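Local coordinates for protein beta-galactosidase (Trichoderma reesei, PDB 3OG2) that probably hydrolyses terminal non-reducing beta-D-galactose residues from beta-D-galactosides, as a glycoside hydrolase of family 35, at residues Phe62-Ala67 with Leu589-Ala594; Asn598-Gln603 with Ser622-Asn627; Ala604-Thr609 with Pro980-Arg985; Pro650-Pro655 with Leu893-Gln898. All coordinates share one frame; numbering follows the deposited sequence. Where two conformers were deposited one is given.

Contact 1: Phe62-Ala67 with Leu589-Ala594; sequences FHKIKA and LIRSVA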
# COMPACT_ATOMS: atom_id res chain seq x y z
N PHE A 62 -3.39 -11.45 0.21
CA PHE A 62 -3.11 -12.10 1.50
C PHE A 62 -2.23 -13.32 1.32
O PHE A 62 -1.37 -13.57 2.18
CB PHE A 62 -4.41 -12.52 2.20
CG PHE A 62 -5.18 -11.44 2.92
CD1 PHE A 62 -6.44 -11.08 2.49
CD2 PHE A 62 -4.68 -10.79 4.02
CE1 PHE A 62 -7.17 -10.10 3.17
CE2 PHE A 62 -5.39 -9.81 4.70
CZ PHE A 62 -6.65 -9.46 4.30
N HIS A 63 -2.38 -14.10 0.26
CA HIS A 63 -1.48 -15.21 0.04
C HIS A 63 -0.03 -14.75 -0.09
O HIS A 63 0.91 -15.37 0.36
CB HIS A 63 -1.82 -15.90 -1.30
CG HIS A 63 -2.95 -16.84 -1.31
ND1 HIS A 63 -3.61 -17.21 -2.46
CD2 HIS A 63 -3.45 -17.54 -0.27
CE1 HIS A 63 -4.52 -18.11 -2.13
NE2 HIS A 63 -4.45 -18.33 -0.80
N LYS A 64 0.14 -13.61 -0.80
CA LYS A 64 1.49 -13.08 -1.05
C LYS A 64 2.07 -12.54 0.26
O LYS A 64 3.29 -12.65 0.47
CB LYS A 64 1.39 -12.01 -2.14
CG LYS A 64 1.16 -12.65 -3.50
CD LYS A 64 0.69 -11.70 -4.59
CE LYS A 64 0.62 -12.52 -5.89
NZ LYS A 64 0.00 -11.77 -6.98
N ILE A 65 1.26 -11.97 1.14
CA ILE A 65 1.79 -11.49 2.43
C ILE A 65 2.04 -12.65 3.38
O ILE A 65 3.07 -12.71 4.04
CB ILE A 65 0.80 -10.48 3.00
CG1 ILE A 65 0.86 -9.23 2.08
CG2 ILE A 65 1.11 -10.16 4.46
CD1 ILE A 65 -0.11 -8.14 2.46
N LYS A 66 1.13 -13.62 3.44
CA LYS A 66 1.35 -14.80 4.29
C LYS A 66 2.64 -15.52 3.89
O LYS A 66 3.38 -16.02 4.74
CB LYS A 66 0.14 -15.73 4.15
CG LYS A 66 0.21 -16.98 4.99
CD LYS A 66 -0.12 -16.74 6.45
CE LYS A 66 -0.21 -18.12 7.15
NZ LYS A 66 -0.54 -17.87 8.58
N ALA A 67 2.92 -15.57 2.58
CA ALA A 67 4.12 -16.28 2.16
C ALA A 67 5.39 -15.57 2.60
O ALA A 67 6.48 -16.20 2.62
CB ALA A 67 4.08 -16.44 0.63
N LEU A 589 5.78 -18.19 -6.40
CA LEU A 589 4.96 -18.03 -5.22
C LEU A 589 4.46 -19.42 -4.80
O LEU A 589 3.97 -20.16 -5.67
CB LEU A 589 3.73 -17.15 -5.49
CG LEU A 589 2.74 -16.97 -4.33
CD1 LEU A 589 3.41 -16.31 -3.10
CD2 LEU A 589 1.58 -16.09 -4.79
N ILE A 590 4.56 -19.76 -3.52
CA ILE A 590 3.78 -20.88 -2.98
C ILE A 590 2.68 -20.29 -2.12
O ILE A 590 2.97 -19.58 -1.17
CB ILE A 590 4.66 -21.84 -2.18
CG1 ILE A 590 5.78 -22.39 -3.06
CG2 ILE A 590 3.79 -22.91 -1.54
CD1 ILE A 590 5.33 -23.28 -4.21
N ARG A 591 1.45 -20.52 -2.55
CA ARG A 591 0.31 -19.94 -1.88
C ARG A 591 -0.13 -20.77 -0.69
O ARG A 591 -0.48 -20.19 0.34
CB ARG A 591 -0.90 -19.82 -2.84
CG ARG A 591 -0.62 -18.82 -3.97
CD ARG A 591 -1.83 -18.88 -4.98
NE ARG A 591 -1.52 -17.90 -6.02
CZ ARG A 591 -1.77 -16.61 -5.93
NH1 ARG A 591 -2.39 -16.06 -4.89
NH2 ARG A 591 -1.38 -15.84 -6.94
N SER A 592 -0.17 -22.09 -0.82
CA SER A 592 -0.74 -22.92 0.26
C SER A 592 -0.37 -24.36 -0.02
O SER A 592 -0.03 -24.73 -1.15
CB SER A 592 -2.26 -22.81 0.27
OG SER A 592 -2.85 -23.29 -0.94
N VAL A 593 -0.51 -25.18 0.99
CA VAL A 593 -0.49 -26.63 0.89
C VAL A 593 -1.70 -27.17 1.65
O VAL A 593 -2.24 -26.51 2.58
CB VAL A 593 0.80 -27.25 1.46
CG1 VAL A 593 1.99 -26.77 0.63
CG2 VAL A 593 0.94 -26.92 2.95
N ALA A 594 -2.11 -28.37 1.27
CA ALA A 594 -3.19 -29.05 1.99
C ALA A 594 -2.93 -30.55 1.84
O ALA A 594 -2.32 -31.02 0.86
CB ALA A 594 -4.56 -28.67 1.46
O HOH W 1 0.59 -17.91 1.53
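His63 and Arg591 dominate this contact, in which helix 62-66, part of TIM-barrel helix 58-66 between parallel strands 38-47 and 72-76, runs nearly perpendicular to strand 589-594, 8.0 Å between the axes of these short pieces. The direct polar link is a single hydrogen bond, Arg591 NH1 to His63 ND1, 3.0 Å long with 161° at the hydrogen. It joins the edges of both groups, although imidazole and guanidinium are inclined at 65°. Arg591 CB makes a CH-pi contact over one imidazole face, 3.9 Å from the His63 ring centroid. Apolar contacts follow along the helix: Lys64 CG lies 3.7 Å from Leu589 CD2, and Ala67 CB 3.8 Å from Leu589 CD1. The like charges of Lys64 NZ and Arg591 NH2 come within 4.3 Å, yet both form salt bridges with Asp60; Lys64 NZ also bonds Arg352 O, and Arg591 NE pairs with Asp605. An alanine in place of Arg591 would probably leave His63 ND1 without its donor and Asp605 without that cation. Arg591 and Ser592 together face Gln603 in a classic beta bulge, and one water donates to both His63 O and Arg591 O, 2.8 Å from each.

Contact 2: Asn598-Gln603 with Ser622-Asn627; sequences NALSVQ and SKLAVN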
# COMPACT_ATOMS: atom_id res chain seq x y z
N ASN A 598 -3.76 -39.49 1.24
CA ASN A 598 -2.32 -39.67 1.07
C ASN A 598 -1.71 -38.62 0.15
O ASN A 598 -0.59 -38.87 -0.32
CB ASN A 598 -2.07 -41.07 0.51
CG ASN A 598 -2.67 -41.37 -0.85
OD1 ASN A 598 -2.61 -42.55 -1.30
ND2 ASN A 598 -3.26 -40.46 -1.60
N ALA A 599 -2.41 -37.53 -0.15
CA ALA A 599 -1.90 -36.56 -1.15
C ALA A 599 -1.58 -35.21 -0.53
O ALA A 599 -2.33 -34.66 0.26
CB ALA A 599 -2.92 -36.43 -2.26
N LEU A 600 -0.43 -34.69 -0.92
CA LEU A 600 -0.08 -33.30 -0.62
C LEU A 600 -0.41 -32.45 -1.84
O LEU A 600 0.10 -32.73 -2.94
CB LEU A 600 1.41 -33.20 -0.34
CG LEU A 600 1.97 -31.77 -0.15
CD1 LEU A 600 1.45 -31.17 1.15
CD2 LEU A 600 3.49 -31.74 -0.16
N SER A 601 -1.24 -31.44 -1.66
CA SER A 601 -1.70 -30.57 -2.75
C SER A 601 -1.07 -29.21 -2.56
O SER A 601 -1.23 -28.64 -1.47
CB SER A 601 -3.22 -30.50 -2.66
OG SER A 601 -3.79 -29.69 -3.67
N VAL A 602 -0.39 -28.68 -3.53
CA VAL A 602 0.28 -27.39 -3.45
C VAL A 602 -0.41 -26.42 -4.43
O VAL A 602 -0.62 -26.81 -5.58
CB VAL A 602 1.75 -27.57 -3.84
CG1 VAL A 602 2.49 -26.24 -3.70
CG2 VAL A 602 2.42 -28.67 -3.01
N GLN A 603 -0.67 -25.22 -3.97
CA GLN A 603 -1.07 -24.16 -4.88
C GLN A 603 0.11 -23.22 -5.09
O GLN A 603 0.66 -22.76 -4.08
CB GLN A 603 -2.28 -23.40 -4.30
CG GLN A 603 -3.52 -24.28 -4.18
CD GLN A 603 -4.04 -24.82 -5.51
OE1 GLN A 603 -4.23 -26.06 -5.64
NE2 GLN A 603 -4.31 -23.94 -6.48
N SER A 622 2.00 -39.91 0.04
CA SER A 622 2.78 -40.54 -1.03
C SER A 622 2.40 -39.97 -2.39
O SER A 622 3.01 -40.39 -3.37
CB SER A 622 2.55 -42.05 -1.09
OG SER A 622 1.15 -42.34 -1.20
N LYS A 623 1.46 -39.07 -2.50
CA LYS A 623 1.04 -38.47 -3.77
C LYS A 623 1.24 -36.96 -3.70
O LYS A 623 1.12 -36.36 -2.62
CB LYS A 623 -0.41 -38.84 -4.09
CG LYS A 623 -0.55 -40.36 -4.41
CD LYS A 623 -2.04 -40.61 -4.60
CE LYS A 623 -2.32 -42.11 -4.79
NZ LYS A 623 -3.01 -42.40 -6.08
N LEU A 624 1.51 -36.40 -4.86
CA LEU A 624 1.72 -34.96 -5.02
C LEU A 624 0.77 -34.39 -6.07
O LEU A 624 0.56 -35.00 -7.11
CB LEU A 624 3.17 -34.72 -5.42
CG LEU A 624 3.52 -33.24 -5.57
CD1 LEU A 624 3.45 -32.49 -4.23
CD2 LEU A 624 4.89 -33.13 -6.20
N ALA A 625 0.23 -33.22 -5.78
CA ALA A 625 -0.47 -32.48 -6.83
C ALA A 625 -0.01 -31.02 -6.78
O ALA A 625 0.24 -30.51 -5.67
CB ALA A 625 -1.99 -32.52 -6.64
N VAL A 626 0.04 -30.38 -7.93
CA VAL A 626 0.37 -28.94 -8.04
C VAL A 626 -0.78 -28.28 -8.82
O VAL A 626 -1.06 -28.73 -9.92
CB VAL A 626 1.75 -28.68 -8.65
CG1 VAL A 626 2.01 -27.20 -8.87
CG2 VAL A 626 2.86 -29.29 -7.77
N ASN A 627 -1.44 -27.33 -8.25
CA ASN A 627 -2.55 -26.60 -8.92
C ASN A 627 -3.55 -27.58 -9.50
O ASN A 627 -4.03 -27.46 -10.61
CB ASN A 627 -2.04 -25.66 -10.00
CG ASN A 627 -1.16 -24.58 -9.36
OD1 ASN A 627 -1.18 -24.36 -8.17
ND2 ASN A 627 -0.39 -23.89 -10.21
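Strands 599-603 and 623-626 run parallel, 16° apart in direction and 4.6 Å between axes, with Ala599, Leu600, Ser601 and Val602 paired to Lys623, Leu624, Ala625 and Val626. This is the parallel pair of beta-galactosidase domain 3's otherwise antiparallel sheet, with 589-596 beyond 599-605. The ladder is regular: Leu600 N and Val602 N donate to Lys623 O and Ala625 O, while Leu600 O and Val602 O accept from Ala625 N and Asn627 N. At its start Asn598 O is gripped twice, by Ser622 N at 2.8 Å and Lys623 N at 3.0 Å. Beyond that carbonyl, the Asn598 amide crosses the Lys623 chain, ND2 lying 3.2 Å from Lys623 CD and OD1 3.5 Å from Lys623 CE. An alanine at Asn598 would probably leave the backbone fork intact but strip the aliphatic part of Lys623 of this flat neighbour, giving it more freedom to turn. On the inner face Leu600, Val602, Leu624 and Val626 gather. Leu624 CG is anti to the backbone N (chi1 -178°), and its CD1 lies 4.1 Å from both Leu600 CD2 and Val602 CG2. Ile614 and Leu612 of strand 612-615 cover Leu600 and Val626. At the far end the Gln603 and Asn627 amides find partners in Gly984 O and Ala604 O. The chemistry thus divides this pair of strands into a buried aliphatic face and, with Ala599, Ser601, Lys623 and Ala625, a more open one.

Contact 3: Ala604-Thr609 with Pro980-Arg985; sequences ADFNVT and PILTGR. With NAG (2-acetamido-2-deoxy-beta-D-glucopyranose), chain B.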
# COMPACT_ATOMS: atom_id res chain seq x y z
N ALA A 604 0.47 -22.97 -6.33
CA ALA A 604 1.72 -22.27 -6.63
C ALA A 604 1.57 -21.41 -7.89
O ALA A 604 0.71 -21.73 -8.71
CB ALA A 604 2.81 -23.28 -6.87
N ASP A 605 2.40 -20.39 -7.98
CA ASP A 605 2.49 -19.62 -9.22
C ASP A 605 3.91 -19.74 -9.77
O ASP A 605 4.87 -19.82 -9.01
CB ASP A 605 2.19 -18.13 -9.04
CG ASP A 605 0.72 -17.87 -8.74
OD1 ASP A 605 0.01 -18.73 -8.18
OD2 ASP A 605 0.24 -16.72 -9.08
N PHE A 606 4.00 -19.76 -11.09
CA PHE A 606 5.26 -19.87 -11.78
C PHE A 606 5.40 -18.79 -12.85
O PHE A 606 4.56 -18.64 -13.74
CB PHE A 606 5.35 -21.23 -12.49
CG PHE A 606 5.17 -22.38 -11.52
CD1 PHE A 606 6.24 -22.78 -10.72
CD2 PHE A 606 3.95 -23.04 -11.43
CE1 PHE A 606 6.12 -23.84 -9.83
CE2 PHE A 606 3.83 -24.10 -10.53
CZ PHE A 606 4.89 -24.50 -9.73
N ASN A 607 6.46 -17.98 -12.77
CA ASN A 607 6.66 -16.97 -13.81
C ASN A 607 7.81 -17.39 -14.74
O ASN A 607 7.96 -16.77 -15.82
CB ASN A 607 6.92 -15.57 -13.27
CG ASN A 607 8.27 -15.44 -12.56
OD1 ASN A 607 8.80 -16.42 -12.03
ND2 ASN A 607 8.80 -14.22 -12.59
N VAL A 608 8.56 -18.40 -14.35
CA VAL A 608 9.64 -18.95 -15.15
C VAL A 608 9.63 -20.45 -14.88
O VAL A 608 9.08 -20.97 -13.90
CB VAL A 608 11.02 -18.39 -14.80
CG1 VAL A 608 11.06 -16.92 -15.09
CG2 VAL A 608 11.38 -18.70 -13.34
N THR A 609 10.28 -21.22 -15.75
CA THR A 609 10.29 -22.67 -15.44
C THR A 609 11.22 -22.88 -14.26
O THR A 609 12.22 -22.20 -13.99
CB THR A 609 10.65 -23.48 -16.67
OG1 THR A 609 11.94 -23.02 -16.99
CG2 THR A 609 9.69 -23.16 -17.80
N PRO A 980 3.13 -13.46 -18.64
CA PRO A 980 2.07 -14.22 -17.96
C PRO A 980 2.60 -15.10 -16.84
O PRO A 980 3.65 -15.73 -16.99
CB PRO A 980 1.49 -15.13 -19.07
CG PRO A 980 2.37 -14.99 -20.24
CD PRO A 980 3.26 -13.82 -20.05
N ILE A 981 1.87 -15.15 -15.74
CA ILE A 981 2.27 -16.01 -14.62
C ILE A 981 1.29 -17.18 -14.52
O ILE A 981 0.11 -16.97 -14.35
CB ILE A 981 2.22 -15.18 -13.30
CG1 ILE A 981 3.21 -14.00 -13.46
CG2 ILE A 981 2.47 -16.08 -12.10
CD1 ILE A 981 2.73 -12.79 -12.68
N LEU A 982 1.82 -18.39 -14.63
CA LEU A 982 0.97 -19.56 -14.45
C LEU A 982 0.54 -19.61 -13.00
O LEU A 982 1.42 -19.57 -12.13
CB LEU A 982 1.78 -20.80 -14.85
CG LEU A 982 1.00 -22.11 -14.83
CD1 LEU A 982 -0.08 -22.14 -15.89
CD2 LEU A 982 1.97 -23.27 -15.03
N THR A 983 -0.78 -19.64 -12.74
CA THR A 983 -1.25 -19.29 -11.42
C THR A 983 -2.13 -20.36 -10.77
O THR A 983 -2.95 -21.01 -11.43
CB THR A 983 -2.00 -17.92 -11.45
OG1 THR A 983 -2.28 -17.53 -10.11
CG2 THR A 983 -3.36 -18.03 -12.13
N GLY A 984 -1.97 -20.47 -9.44
CA GLY A 984 -2.76 -21.34 -8.58
C GLY A 984 -3.67 -20.51 -7.68
O GLY A 984 -4.17 -21.05 -6.71
N ARG A 985 -3.89 -19.23 -8.02
CA ARG A 985 -4.79 -18.38 -7.25
C ARG A 985 -6.21 -18.85 -7.33
O ARG A 985 -6.60 -19.63 -8.23
CB ARG A 985 -4.71 -16.94 -7.79
CG ARG A 985 -5.41 -16.83 -9.16
CD ARG A 985 -5.15 -15.44 -9.74
NE ARG A 985 -5.66 -15.43 -11.13
CZ ARG A 985 -5.64 -14.34 -11.88
NH1 ARG A 985 -5.18 -13.18 -11.42
NH2 ARG A 985 -6.09 -14.41 -13.14
C1 NAG B . 10.13 -14.04 -12.12
C2 NAG B . 10.69 -12.75 -12.78
C3 NAG B . 12.09 -12.46 -12.25
C4 NAG B . 12.00 -12.33 -10.69
C5 NAG B . 11.34 -13.61 -10.12
C6 NAG B . 11.06 -13.44 -8.63
C7 NAG B . 9.86 -12.63 -15.08
C8 NAG B . 10.15 -12.95 -16.51
N2 NAG B . 10.81 -12.99 -14.20
O3 NAG B . 12.47 -11.17 -12.76
O4 NAG B . 13.34 -12.33 -10.20
O5 NAG B . 10.05 -13.73 -10.72
O6 NAG B . 10.69 -14.72 -8.12
O7 NAG B . 8.77 -12.18 -14.68
O HOH W 2 6.20 -14.79 -16.62
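Asp605 reaches across to Ile981, Thr983 and Gly984 with every part of its side chain. Its CB packs against Ile981 CG2 at 3.7 Å. CG, anti to the carbonyl carbon (chi1 -70°), carries the carboxylate toward the turn at 983-985. There OD1 accepts from Gly984 N at 2.9 Å in a nearly straight bond, 175° at the hydrogen, the donor standing well above the carboxylate plane. OD2 receives the Thr983 OG1 hydroxyl at 2.8 Å, again from above the plane. OD1 also forms a salt bridge with Arg591 NE, so this buried carboxylate holds at least three donors, which would be expected to stabilise its charge. Thr983 OG1 accepts in turn from Arg985 N at 3.1 Å, closing an ST turn. Gly984 suits the site, since a CB there would collide with Ala604 O.

The backbone gives independent evidence of pairing. Phe606 N donates to Leu982 O at 2.8 Å and Leu982 N to Phe606 O at 2.9 Å, the latter bond bent to 136° at the hydrogen. Above this pair the two side chains touch obliquely, Phe606 CD2 lying 4.1 Å from Leu982 CD2. At the far end a water bridges Asn607 O and Pro980 O, and Asn607 ND2 is bonded covalently, at 1.4 Å, to C1 of the N-acetylglucosamine that begins an N-linked glycan. Reciprocal bonds between Phe606 and Leu982 define a hydrogen-bonded antiparallel pair: a single beta bridge, joining the end of strand 599-605 to the short strand 981-982, which itself pairs with strand 900-908.

Contact 4: Pro650-Pro655 with Leu893-Gln898; sequences PHVQVP and LHLPAQ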
# COMPACT_ATOMS: atom_id res chain seq x y z
N PRO A 650 2.95 -18.57 -22.20
CA PRO A 650 2.58 -18.31 -23.60
C PRO A 650 2.92 -16.89 -24.00
O PRO A 650 3.10 -16.04 -23.14
CB PRO A 650 1.06 -18.50 -23.59
CG PRO A 650 0.67 -18.06 -22.19
CD PRO A 650 1.78 -18.52 -21.27
N HIS A 651 2.94 -16.71 -25.30
CA HIS A 651 2.94 -15.39 -25.89
C HIS A 651 1.54 -14.85 -25.70
O HIS A 651 0.54 -15.53 -25.91
CB HIS A 651 3.25 -15.50 -27.39
CG HIS A 651 3.10 -14.16 -28.06
ND1 HIS A 651 4.02 -13.15 -27.88
CD2 HIS A 651 2.15 -13.63 -28.86
CE1 HIS A 651 3.63 -12.07 -28.56
NE2 HIS A 651 2.49 -12.33 -29.18
N VAL A 652 1.46 -13.59 -25.33
CA VAL A 652 0.12 -13.02 -25.24
C VAL A 652 0.00 -11.85 -26.22
O VAL A 652 0.85 -10.98 -26.29
CB VAL A 652 -0.11 -12.61 -23.79
CG1 VAL A 652 -1.01 -11.40 -23.65
CG2 VAL A 652 -0.69 -13.85 -23.06
N GLN A 653 -1.09 -11.92 -26.94
CA GLN A 653 -1.46 -10.84 -27.82
C GLN A 653 -2.71 -10.16 -27.26
O GLN A 653 -3.72 -10.73 -26.85
CB GLN A 653 -1.68 -11.26 -29.28
CG GLN A 653 -0.85 -10.49 -30.28
CD GLN A 653 -0.73 -8.99 -30.18
OE1 GLN A 653 -1.11 -8.26 -31.12
NE2 GLN A 653 -0.19 -8.44 -29.08
N VAL A 654 -2.61 -8.85 -27.21
CA VAL A 654 -3.83 -8.12 -26.81
C VAL A 654 -4.18 -7.15 -27.93
O VAL A 654 -3.36 -6.81 -28.79
CB VAL A 654 -3.66 -7.40 -25.46
CG1 VAL A 654 -3.56 -8.37 -24.29
CG2 VAL A 654 -2.49 -6.44 -25.60
N PRO A 655 -5.42 -6.71 -27.95
CA PRO A 655 -5.84 -5.83 -29.04
C PRO A 655 -5.04 -4.52 -29.01
O PRO A 655 -4.64 -4.06 -27.94
CB PRO A 655 -7.30 -5.53 -28.73
CG PRO A 655 -7.73 -6.54 -27.75
CD PRO A 655 -6.52 -6.98 -26.99
N LEU A 893 -11.77 -8.61 -24.66
CA LEU A 893 -10.56 -9.34 -24.25
C LEU A 893 -10.89 -10.80 -24.17
O LEU A 893 -12.01 -11.15 -23.78
CB LEU A 893 -10.09 -8.91 -22.85
CG LEU A 893 -9.49 -7.51 -22.79
CD1 LEU A 893 -9.14 -7.16 -21.34
CD2 LEU A 893 -8.28 -7.39 -23.71
N HIS A 894 -10.01 -11.71 -24.56
CA HIS A 894 -10.23 -13.15 -24.51
C HIS A 894 -8.87 -13.74 -24.13
O HIS A 894 -8.11 -14.20 -24.96
CB HIS A 894 -10.76 -13.66 -25.87
CG HIS A 894 -12.15 -13.07 -26.10
ND1 HIS A 894 -12.38 -11.93 -26.88
CD2 HIS A 894 -13.35 -13.34 -25.54
CE1 HIS A 894 -13.64 -11.58 -26.85
NE2 HIS A 894 -14.25 -12.44 -26.05
N LEU A 895 -8.53 -13.63 -22.87
CA LEU A 895 -7.26 -14.04 -22.33
C LEU A 895 -7.42 -15.24 -21.39
O LEU A 895 -8.48 -15.38 -20.77
CB LEU A 895 -6.63 -12.85 -21.54
CG LEU A 895 -6.24 -11.66 -22.42
CD1 LEU A 895 -5.89 -10.45 -21.53
CD2 LEU A 895 -5.06 -12.00 -23.32
N PRO A 896 -6.41 -16.11 -21.27
CA PRO A 896 -6.53 -17.33 -20.44
C PRO A 896 -6.36 -17.05 -18.95
O PRO A 896 -5.44 -17.54 -18.30
CB PRO A 896 -5.40 -18.20 -21.01
CG PRO A 896 -4.33 -17.18 -21.40
CD PRO A 896 -5.11 -16.03 -21.96
N ALA A 897 -7.31 -16.31 -18.41
CA ALA A 897 -7.27 -15.82 -17.00
C ALA A 897 -7.50 -16.94 -16.01
O ALA A 897 -7.07 -16.88 -14.85
CB ALA A 897 -8.33 -14.74 -16.84
N GLN A 898 -8.16 -18.03 -16.41
CA GLN A 898 -8.29 -19.18 -15.54
C GLN A 898 -6.90 -19.75 -15.19
O GLN A 898 -6.68 -20.14 -14.06
CB GLN A 898 -9.15 -20.25 -16.21
CG GLN A 898 -9.76 -21.18 -15.16
CD GLN A 898 -10.53 -22.24 -15.94
OE1 GLN A 898 -10.77 -22.04 -17.14
NE2 GLN A 898 -10.88 -23.33 -15.27
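A small apolar seam formed by Val652, Val654 and Pro655 against Leu893 and Leu895 lays the connection between strands 641-643 and 663-666 beside the end of strand 883-894 in an all-beta domain. The evidence for side-chain packing rather than sheet pairing is direct: no hydrogen bond crosses, and the nearest CA atoms, those of Val654 and Leu893, are 7.3 Å apart. Only 212 Å² is buried, both sides summed.

Leu895 is the hub. Its CG is anti to the carbonyl carbon (chi1 -67°), and CD2 meets Val652 CG1 at 4.1 Å and Val654 CG1 at 4.0 Å. The same methyl lies 4.0 Å from Gln653 O, while CD1 meets Val654 CG1 at 4.2 Å. The approaches differ: Val652 crosses Leu895 at about a right angle, Val654 obliquely. A second, separate touch lies further along the connection, where Leu893 CD2 comes within 3.7 Å of Pro655 CD, the proline and leucine side chains again crossing at about a right angle.

Backbone bonds join Leu893 to Gly952 and Leu895 to Tyr950, just before strand 953-962, and Leu904 touches both leucines. Val652 and Val654 rest also on Ile902 and Leu975. Just past the hub the chain bends in an inverse gamma turn centred on Pro896, with Ala897 N bonded to Leu895 O at 2.8 Å. Methyl and ring-methylene contacts of this kind carry no directional bond; with no hydrogen bond across, the contact probably rests on close fit and on the burial of the two leucines.

In the fold
From the N terminus, contact 1 closes the first and longest loop, 521 intervening residues that carry the chain from a helix of the TIM barrel to strand 589-596. Contact 2 opens next, in the following strand, and closes after a short excursion through strand 612-615. Contact 3 starts further along that same strand, 599-605, before contact 2 has closed, so the two cross; it ends only near residue 985. Contact 4 is nested within the loop of contact 3. Contacts 1 to 3 meet around one sheet, in which strands 589-596, 599-605 and 623-626 are neighbours, while contacts 3 and 4 tie this domain and its outgoing connection to the late all-beta domain.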